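Local coordinates for AvrRxo1-ORF1 (Xanthomonas oryzae pv. oryzicola, PDB 4Z8T), which is a type III effector with a polynucleotide kinase domain that binds AvrRxo1-ORF2, and probably acts as a P-loop kinase related to zeta toxins, at residues E8-G13 / P34-L39; V194-R199 / A327-L332; D229-D234 / G238-F243. All blocks are in the same frame, centred on the assembly; numbering follows the deposited sequence.

How the contacts relate
The three contacts lie in separate parts of the fold and share no helix or strand. Contact 1 is partly buried and peripheral, with its centre about 26 Å from that of the chain; it sets the short N-terminal helix on helix 34-60 through a cation-pi stack. Contacts 2 and 3 are buried. In contact 2 two helix ends meet through a histidine hydrogen bond, beside a sulfate and the P-loop-like segment, whereas contact 3 packs a helix on a strand of the central sheet by aromatic and CH-pi contacts plus one water. Contacts 2 and 3, their centres 33 Å apart, lie on opposite sides of the chain's centre.

Contact 1. Residues E8-G13 / P34-L39; sequences EIYGLG and PERRKL
Tyr10, on the short helix 6-10, carries this contact by laying one face of its ring along the side chain of Arg36 from the first turn of helix 34-60. Just before it, Ile9 covers the other face of the same ring with CG2, so the phenol is held between an aliphatic branch of its own segment and an arginine across the contact. With Tyr10 CG anti to the carbonyl carbon (chi1 -64°), the ring reaches over Arg36 from CB outward. Tyr10 CB meets Arg36 CG at 3.6 Å, and Arg36 CD lies over the face, 3.8 Å from the ring centroid, as a CH-pi contact. Farther out the guanidinium lies flat on the ring, its plane turned by only 6°, and Arg36 NH1 comes within 3.5 Å of Tyr10 CE2. Arg36 CZ stands 4.1 Å from the Tyr10 centroid, an off-centre cation-pi contact. A bend at chi2 (67°) in the arginine chain allows this overlap, and Leu39 CD2 rests on the opposite face of the guanidinium.

All three guanidinium nitrogens are engaged as well: NE in a salt bridge with Glu129, NH1 and NH2 in hydrogen bonds to Ser114 OG and Leu111 O. These bonds fix the rotation of the flat group while the ring covers its face. Beyond Gly11, Leu12 turns toward helix 34-60, and backbone hydrogen bonds also join Tyr10 to His33 and Leu12 to Asn31. The arrangement is a parallel arginine-tyrosine cation-pi stack, joining the N-terminal helix to the start of helix 34-60.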
loop_
_atom_site.group_PDB
_atom_site.type_symbol
_atom_site.label_atom_id
_atom_site.label_comp_id
_atom_site.label_asym_id
_atom_site.label_seq_id
_atom_site.Cartn_x
_atom_site.Cartn_y
_atom_site.Cartn_z
ATOM N N GLU A 8 11.081 42.122 -1.029
ATOM C CA GLU A 8 12.314 42.761 -0.572
ATOM C C GLU A 8 12.802 43.837 -1.548
ATOM O O GLU A 8 13.272 44.895 -1.128
ATOM C CB GLU A 8 13.404 41.711 -0.330
ATOM C CG GLU A 8 13.143 40.830 0.890
ATOM C CD GLU A 8 13.242 39.341 0.587
ATOM O OE1 GLU A 8 14.321 38.884 0.147
ATOM O OE2 GLU A 8 12.234 38.626 0.791
ATOM N N ILE A 9 12.683 43.565 -2.844
ATOM C CA ILE A 9 13.105 44.507 -3.883
ATOM C C ILE A 9 12.240 45.772 -3.901
ATOM O O ILE A 9 12.753 46.892 -4.023
ATOM C CB ILE A 9 13.063 43.839 -5.284
ATOM C CG1 ILE A 9 14.091 42.707 -5.368
ATOM C CG2 ILE A 9 13.279 44.863 -6.399
ATOM C CD1 ILE A 9 13.974 41.844 -6.615
ATOM N N TYR A 10 10.926 45.598 -3.782
ATOM C CA TYR A 10 10.010 46.725 -3.939
ATOM C C TYR A 10 9.444 47.251 -2.622
ATOM O O TYR A 10 8.730 48.254 -2.603
ATOM C CB TYR A 10 8.899 46.378 -4.940
ATOM C CG TYR A 10 9.445 46.136 -6.330
ATOM C CD1 TYR A 10 9.902 47.189 -7.112
ATOM C CD2 TYR A 10 9.522 44.856 -6.855
ATOM C CE1 TYR A 10 10.416 46.966 -8.379
ATOM C CE2 TYR A 10 10.028 44.628 -8.115
ATOM C CZ TYR A 10 10.473 45.689 -8.871
ATOM O OH TYR A 10 10.980 45.452 -10.121
ATOM N N GLY A 11 9.776 46.585 -1.523
ATOM C CA GLY A 11 9.363 47.061 -0.214
ATOM C C GLY A 11 10.171 48.284 0.180
ATOM O O GLY A 11 11.311 48.451 -0.265
ATOM N N LEU A 12 9.586 49.139 1.012
ATOM C CA LEU A 12 10.270 50.350 1.452
ATOM C C LEU A 12 10.719 50.267 2.901
ATOM O O LEU A 12 9.904 50.050 3.797
ATOM C CB LEU A 12 9.375 51.576 1.269
ATOM C CG LEU A 12 9.231 52.082 -0.162
ATOM C CD1 LEU A 12 8.277 53.268 -0.226
ATOM C CD2 LEU A 12 10.596 52.442 -0.735
ATOM N N GLY A 13 12.022 50.429 3.119
ATOM C CA GLY A 13 12.561 50.636 4.451
ATOM C C GLY A 13 13.113 49.429 5.184
ATOM O O GLY A 13 13.523 48.433 4.579
ATOM N N PRO A 34 6.160 53.467 -5.018
ATOM C CA PRO A 34 4.994 53.993 -5.736
ATOM C C PRO A 34 4.671 53.254 -7.034
ATOM O O PRO A 34 3.495 52.996 -7.287
ATOM C CB PRO A 34 5.386 55.453 -6.034
ATOM C CG PRO A 34 6.722 55.678 -5.354
ATOM C CD PRO A 34 6.933 54.554 -4.399
ATOM N N GLU A 35 5.676 52.923 -7.841
ATOM C CA GLU A 35 5.410 52.212 -9.085
ATOM C C GLU A 35 4.818 50.845 -8.798
ATOM O O GLU A 35 3.925 50.382 -9.511
ATOM C CB GLU A 35 6.682 52.034 -9.914
ATOM C CG GLU A 35 7.271 53.317 -10.457
ATOM C CD GLU A 35 8.241 53.964 -9.496
ATOM O OE1 GLU A 35 8.227 53.625 -8.290
ATOM O OE2 GLU A 35 9.034 54.816 -9.950
ATOM N N ARG A 36 5.320 50.192 -7.758
ATOM C CA ARG A 36 4.844 48.849 -7.439
ATOM C C ARG A 36 3.444 48.920 -6.857
ATOM O O ARG A 36 2.603 48.064 -7.129
ATOM C CB ARG A 36 5.791 48.136 -6.475
ATOM C CG ARG A 36 5.674 46.614 -6.554
ATOM C CD ARG A 36 6.166 46.104 -7.889
ATOM N NE ARG A 36 6.169 44.637 -7.964
ATOM C CZ ARG A 36 6.623 43.966 -9.011
ATOM N NH1 ARG A 36 7.100 44.637 -10.048
ATOM N NH2 ARG A 36 6.622 42.634 -9.020
ATOM N N ARG A 37 3.205 49.960 -6.065
ATOM C CA ARG A 37 1.888 50.265 -5.526
ATOM C C ARG A 37 0.888 50.401 -6.667
ATOM O O ARG A 37 -0.231 49.879 -6.597
ATOM C CB ARG A 37 1.981 51.577 -4.736
ATOM C CG ARG A 37 0.927 51.788 -3.672
ATOM C CD ARG A 37 1.451 52.704 -2.563
ATOM N NE ARG A 37 2.165 53.877 -3.053
ATOM C CZ ARG A 37 3.285 54.352 -2.513
ATOM N NH1 ARG A 37 3.825 53.760 -1.460
ATOM N NH2 ARG A 37 3.867 55.426 -3.028
ATOM N N LYS A 38 1.298 51.084 -7.733
ATOM C CA LYS A 38 0.437 51.271 -8.897
ATOM C C LYS A 38 0.136 49.947 -9.601
ATOM O O LYS A 38 -0.993 49.722 -10.041
ATOM C CB LYS A 38 1.070 52.253 -9.885
ATOM C CG LYS A 38 1.103 53.702 -9.418
ATOM C CD LYS A 38 1.708 54.586 -10.511
ATOM C CE LYS A 38 2.181 55.942 -9.980
ATOM N NZ LYS A 38 1.063 56.864 -9.646
ATOM N N LEU A 39 1.148 49.093 -9.720
ATOM C CA LEU A 39 0.966 47.776 -10.337
ATOM C C LEU A 39 -0.025 46.953 -9.527
ATOM O O LEU A 39 -0.905 46.283 -10.090
ATOM C CB LEU A 39 2.306 47.039 -10.438
ATOM C CG LEU A 39 2.256 45.626 -11.034
ATOM C CD1 LEU A 39 1.618 45.641 -12.416
ATOM C CD2 LEU A 39 3.658 45.018 -11.087
#

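Contact 2. Residues V194-R199 / A327-L332; sequences VGVLQR and AAHSEL. With SO4 (sulfate ion), chain E.
Next to a sulfate site by the segment that resembles a P-loop (Walker A), the end of helix 189-198 meets the last helix of the chain, 322-331. His329 reaches across from the latter, its CG trans to the backbone N (chi1 -170°), and its ring lies over the backbone of Leu197. Leu197 CA stands 4.0 Å from the centroid of the imidazole, a CH-pi contact over one face, while Leu197 CD2 packs against His329 CB at 3.7 Å. At the ring edge, His329 NE2 donates a hydrogen bond of 2.7 Å to Arg199 O, the carbonyl just past the helix. The acceptor lies close to the ring plane and the donor in the carbonyl plane, although the N-H...O angle of 134° leaves the bond distinctly bent. On the other ring nitrogen, ND1 bonds to Tyr317 OH.

The side chain of Arg199 leads away from this interface, extended from CG to NE, to the sulfate. Arg199 NH1 bonds almost straight to sulfate O4 at 2.9 Å, and NH2 makes a weak bond to O1. A second sulfate makes a long, weak ion pair with Arg199 NH2, and Arg199 NH1 also bonds to Pro206 O. His329 thus grips the main chain of the residue whose guanidinium meets the anion, a second-shell position; both sulfates probably come from the crystallisation liquor, but their place is consistent with a pocket for phosphate groups.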
loop_
_atom_site.group_PDB
_atom_site.type_symbol
_atom_site.label_atom_id
_atom_site.label_comp_id
_atom_site.label_asym_id
_atom_site.label_seq_id
_atom_site.Cartn_x
_atom_site.Cartn_y
_atom_site.Cartn_z
ATOM N N VAL A 194 3.756 13.944 -12.769
ATOM C CA VAL A 194 3.841 14.059 -14.231
ATOM C C VAL A 194 3.003 15.234 -14.728
ATOM O O VAL A 194 3.344 15.871 -15.721
ATOM C CB VAL A 194 3.528 12.750 -14.972
ATOM C CG1 VAL A 194 2.070 12.473 -14.961
ATOM C CG2 VAL A 194 4.049 12.823 -16.413
ATOM N N GLY A 195 1.932 15.554 -14.006
ATOM C CA GLY A 195 1.144 16.733 -14.314
ATOM C C GLY A 195 1.964 18.015 -14.238
ATOM O O GLY A 195 1.823 18.910 -15.070
ATOM N N VAL A 196 2.817 18.112 -13.225
ATOM C CA VAL A 196 3.676 19.273 -13.064
ATOM C C VAL A 196 4.714 19.338 -14.193
ATOM O O VAL A 196 4.956 20.406 -14.758
ATOM C CB VAL A 196 4.354 19.274 -11.695
ATOM C CG1 VAL A 196 5.446 20.349 -11.640
ATOM C CG2 VAL A 196 3.305 19.554 -10.616
ATOM N N LEU A 197 5.313 18.199 -14.521
ATOM C CA LEU A 197 6.314 18.178 -15.599
ATOM C C LEU A 197 5.726 18.553 -16.951
ATOM O O LEU A 197 6.453 19.051 -17.815
ATOM C CB LEU A 197 7.016 16.812 -15.687
ATOM C CG LEU A 197 7.909 16.427 -14.501
ATOM C CD1 LEU A 197 8.601 15.093 -14.759
ATOM C CD2 LEU A 197 8.962 17.504 -14.188
ATOM N N GLN A 198 4.422 18.325 -17.141
ATOM C CA GLN A 198 3.747 18.693 -18.390
ATOM C C GLN A 198 3.426 20.172 -18.501
ATOM O O GLN A 198 3.187 20.672 -19.604
ATOM C CB GLN A 198 2.440 17.917 -18.551
ATOM C CG GLN A 198 2.651 16.464 -18.881
ATOM C CD GLN A 198 1.363 15.680 -18.882
ATOM O OE1 GLN A 198 1.072 14.945 -17.937
ATOM N NE2 GLN A 198 0.577 15.830 -19.941
ATOM N N ARG A 199 3.403 20.873 -17.371
ATOM C CA ARG A 199 3.107 22.301 -17.402
ATOM C C ARG A 199 4.290 23.041 -17.989
ATOM O O ARG A 199 5.404 22.914 -17.502
ATOM C CB ARG A 199 2.801 22.822 -15.992
ATOM C CG ARG A 199 1.487 22.300 -15.470
ATOM C CD ARG A 199 1.273 22.676 -14.017
ATOM N NE ARG A 199 -0.086 22.353 -13.619
ATOM C CZ ARG A 199 -0.613 22.656 -12.440
ATOM N NH1 ARG A 199 0.115 23.292 -11.539
ATOM N NH2 ARG A 199 -1.872 22.319 -12.182
ATOM N N ALA A 327 12.769 19.564 -9.739
ATOM C CA ALA A 327 13.624 20.671 -9.315
ATOM C C ALA A 327 14.087 21.452 -10.535
ATOM O O ALA A 327 13.998 22.679 -10.575
ATOM C CB ALA A 327 14.815 20.151 -8.522
ATOM N N ALA A 328 14.570 20.732 -11.537
ATOM C CA ALA A 328 15.027 21.355 -12.776
ATOM C C ALA A 328 13.883 22.056 -13.503
ATOM O O ALA A 328 14.037 23.165 -14.008
ATOM C CB ALA A 328 15.678 20.316 -13.681
ATOM N N HIS A 329 12.724 21.403 -13.544
ATOM C CA HIS A 329 11.563 21.943 -14.233
ATOM C C HIS A 329 11.056 23.200 -13.548
ATOM O O HIS A 329 10.552 24.113 -14.199
ATOM C CB HIS A 329 10.445 20.899 -14.259
ATOM C CG HIS A 329 9.303 21.265 -15.151
ATOM N ND1 HIS A 329 9.450 21.430 -16.509
ATOM C CD2 HIS A 329 7.995 21.489 -14.877
ATOM C CE1 HIS A 329 8.280 21.750 -17.036
ATOM N NE2 HIS A 329 7.383 21.786 -16.070
ATOM N N SER A 330 11.180 23.236 -12.229
ATOM C CA SER A 330 10.680 24.354 -11.449
ATOM C C SER A 330 11.546 25.592 -11.642
ATOM O O SER A 330 11.058 26.725 -11.563
ATOM C CB SER A 330 10.646 23.978 -9.973
ATOM O OG SER A 330 10.116 25.047 -9.221
ATOM N N GLU A 331 12.828 25.359 -11.903
ATOM C CA GLU A 331 13.812 26.438 -12.020
ATOM C C GLU A 331 13.717 27.207 -13.338
ATOM O O GLU A 331 14.281 28.297 -13.466
ATOM C CB GLU A 331 15.228 25.883 -11.836
ATOM C CG GLU A 331 15.577 25.556 -10.389
ATOM C CD GLU A 331 16.813 24.685 -10.271
ATOM O OE1 GLU A 331 17.566 24.569 -11.267
ATOM O OE2 GLU A 331 17.028 24.103 -9.185
ATOM N N LEU A 332 13.016 26.645 -14.317
ATOM C CA LEU A 332 12.788 27.349 -15.573
ATOM C C LEU A 332 11.961 28.617 -15.365
ATOM O O LEU A 332 11.015 28.638 -14.573
ATOM C CB LEU A 332 12.071 26.441 -16.569
ATOM C CG LEU A 332 12.804 25.154 -16.938
ATOM C CD1 LEU A 332 11.973 24.312 -17.895
ATOM C CD2 LEU A 332 14.147 25.495 -17.552
HETATM S S SO4 E . -2.832 23.759 -9.076
HETATM O O1 SO4 E . -3.419 24.300 -10.304
HETATM O O2 SO4 E . -3.384 22.421 -8.878
HETATM O O3 SO4 E . -3.244 24.623 -7.968
HETATM O O4 SO4 E . -1.374 23.771 -9.140
#

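Contact 3. Residues D229-D234 / G238-F243; sequences DRFIAD and GNYRLF
Apolar packing dominates, and it centres on Phe231, which points from helix 224-233 onto strand 238-245. Tyr240 CB sits over one face of the phenylalanine ring, 3.8 Å from its centroid, a CH-pi contact; Tyr240 CB comes closest to Phe231 CG, at 3.6 Å. The first torsion of Tyr240 (chi1 173°) sets CG anti to the main-chain N and leads the phenol on past Phe231, and the two rings meet obliquely with planes at 46°. The far end of the tyrosine is held by Asp184 through its OH. Val180, Leu182 and Val257, from the two neighbouring strands, also touch the phenylalanine.

Contacts with strand backbone fill in the rest. Phe231 CE2 approaches Asn239 O at 3.3 Å, and the carbonyl of Gly238 lies at the ring edge.

Among polar groups, a water lies within hydrogen-bonding distance of both Phe231 O (2.7 Å) and Gly238 O (3.0 Å), though it has more acceptors in reach than protons to give. The axes of the two short segments approach to 8.5 Å at 139°, and Phe231 packs the helix on the central mixed sheet, an arrangement consistent with the alpha/beta core of P-loop kinases.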
loop_
_atom_site.group_PDB
_atom_site.type_symbol
_atom_site.label_atom_id
_atom_site.label_comp_id
_atom_site.label_asym_id
_atom_site.label_seq_id
_atom_site.Cartn_x
_atom_site.Cartn_y
_atom_site.Cartn_z
ATOM N N ASP A 229 -16.586 15.345 7.256
ATOM C CA ASP A 229 -17.312 15.393 8.540
ATOM C C ASP A 229 -18.034 16.711 8.713
ATOM O O ASP A 229 -19.118 16.752 9.289
ATOM C CB ASP A 229 -16.354 15.208 9.732
ATOM C CG ASP A 229 -16.130 13.756 10.098
ATOM O OD1 ASP A 229 -16.877 12.883 9.623
ATOM O OD2 ASP A 229 -15.204 13.500 10.891
ATOM N N ARG A 230 -17.447 17.800 8.236
ATOM C CA ARG A 230 -18.125 19.085 8.366
ATOM C C ARG A 230 -19.439 19.120 7.606
ATOM O O ARG A 230 -20.407 19.731 8.071
ATOM C CB ARG A 230 -17.224 20.248 7.927
ATOM C CG ARG A 230 -15.881 20.311 8.644
ATOM C CD ARG A 230 -15.949 20.820 10.089
ATOM N NE ARG A 230 -16.641 19.915 11.013
ATOM C CZ ARG A 230 -16.148 18.769 11.491
ATOM N NH1 ARG A 230 -16.870 18.045 12.343
ATOM N NH2 ARG A 230 -14.950 18.324 11.128
ATOM N N PHE A 231 -19.479 18.481 6.429
ATOM C CA PHE A 231 -20.696 18.445 5.647
ATOM C C PHE A 231 -21.690 17.416 6.159
ATOM O O PHE A 231 -22.905 17.637 6.095
ATOM C CB PHE A 231 -20.393 18.217 4.162
ATOM C CG PHE A 231 -19.721 19.399 3.511
ATOM C CD1 PHE A 231 -18.365 19.592 3.640
ATOM C CD2 PHE A 231 -20.464 20.328 2.790
ATOM C CE1 PHE A 231 -17.748 20.683 3.048
ATOM C CE2 PHE A 231 -19.851 21.436 2.204
ATOM C CZ PHE A 231 -18.490 21.603 2.333
ATOM N N ILE A 232 -21.186 16.299 6.670
ATOM C CA ILE A 232 -22.071 15.309 7.279
ATOM C C ILE A 232 -22.759 15.935 8.489
ATOM O O ILE A 232 -23.947 15.706 8.721
ATOM C CB ILE A 232 -21.299 14.050 7.709
ATOM C CG1 ILE A 232 -20.816 13.288 6.469
ATOM C CG2 ILE A 232 -22.179 13.133 8.562
ATOM C CD1 ILE A 232 -19.983 12.064 6.786
ATOM N N ALA A 233 -22.025 16.746 9.244
ATOM C CA ALA A 233 -22.566 17.318 10.487
ATOM C C ALA A 233 -23.560 18.445 10.247
ATOM O O ALA A 233 -24.490 18.641 11.031
ATOM C CB ALA A 233 -21.450 17.811 11.370
ATOM N N ASP A 234 -23.367 19.209 9.176
ATOM C CA ASP A 234 -24.182 20.399 8.963
ATOM C C ASP A 234 -24.708 20.470 7.537
ATOM O O ASP A 234 -24.038 21.005 6.660
ATOM C CB ASP A 234 -23.357 21.645 9.272
ATOM C CG ASP A 234 -24.144 22.925 9.092
ATOM O OD1 ASP A 234 -25.395 22.870 9.030
ATOM O OD2 ASP A 234 -23.511 23.993 9.020
ATOM N N GLY A 238 -23.733 23.378 2.879
ATOM C CA GLY A 238 -23.633 23.321 1.430
ATOM C C GLY A 238 -23.486 21.884 0.974
ATOM O O GLY A 238 -24.009 20.969 1.604
ATOM N N ASN A 239 -22.752 21.663 -0.109
ATOM C CA ASN A 239 -22.610 20.310 -0.628
ATOM C C ASN A 239 -21.148 19.970 -0.847
ATOM O O ASN A 239 -20.328 20.861 -1.046
ATOM C CB ASN A 239 -23.394 20.149 -1.928
ATOM C CG ASN A 239 -24.879 20.376 -1.725
ATOM O OD1 ASN A 239 -25.512 19.700 -0.914
ATOM N ND2 ASN A 239 -25.430 21.367 -2.419
ATOM N N TYR A 240 -20.850 18.675 -0.801
ATOM C CA TYR A 240 -19.488 18.151 -0.935
ATOM C C TYR A 240 -19.474 17.005 -1.947
ATOM O O TYR A 240 -20.295 16.096 -1.881
ATOM C CB TYR A 240 -18.987 17.636 0.423
ATOM C CG TYR A 240 -17.656 16.923 0.335
ATOM C CD1 TYR A 240 -17.596 15.564 0.025
ATOM C CD2 TYR A 240 -16.463 17.603 0.542
ATOM C CE1 TYR A 240 -16.391 14.906 -0.083
ATOM C CE2 TYR A 240 -15.237 16.942 0.447
ATOM C CZ TYR A 240 -15.216 15.593 0.128
ATOM O OH TYR A 240 -14.010 14.928 0.037
ATOM N N ARG A 241 -18.511 17.031 -2.873
ATOM C CA ARG A 241 -18.290 15.891 -3.764
ATOM C C ARG A 241 -16.808 15.612 -3.833
ATOM O O ARG A 241 -16.001 16.546 -3.925
ATOM C CB ARG A 241 -18.805 16.190 -5.176
ATOM C CG ARG A 241 -20.319 16.133 -5.300
ATOM C CD ARG A 241 -20.757 16.555 -6.702
ATOM N NE ARG A 241 -20.603 18.004 -6.875
ATOM C CZ ARG A 241 -20.484 18.599 -8.055
ATOM N NH1 ARG A 241 -20.492 17.864 -9.162
ATOM N NH2 ARG A 241 -20.339 19.913 -8.122
ATOM N N LEU A 242 -16.456 14.333 -3.794
ATOM C CA LEU A 242 -15.067 13.898 -3.868
ATOM C C LEU A 242 -14.886 13.097 -5.134
ATOM O O LEU A 242 -15.590 12.127 -5.354
ATOM C CB LEU A 242 -14.746 12.973 -2.694
ATOM C CG LEU A 242 -13.402 12.224 -2.760
ATOM C CD1 LEU A 242 -12.198 13.176 -2.824
ATOM C CD2 LEU A 242 -13.312 11.336 -1.518
ATOM N N PHE A 243 -13.918 13.492 -5.958
ATOM C CA PHE A 243 -13.644 12.755 -7.194
ATOM C C PHE A 243 -12.256 12.195 -7.090
ATOM O O PHE A 243 -11.348 12.902 -6.684
ATOM C CB PHE A 243 -13.718 13.684 -8.414
ATOM C CG PHE A 243 -15.093 14.221 -8.681
ATOM C CD1 PHE A 243 -16.007 13.498 -9.431
ATOM C CD2 PHE A 243 -15.489 15.441 -8.145
ATOM C CE1 PHE A 243 -17.295 14.003 -9.664
ATOM C CE2 PHE A 243 -16.768 15.944 -8.381
ATOM C CZ PHE A 243 -17.662 15.231 -9.126
HETATM O O HOH W 1 -23.749 19.005 3.921
#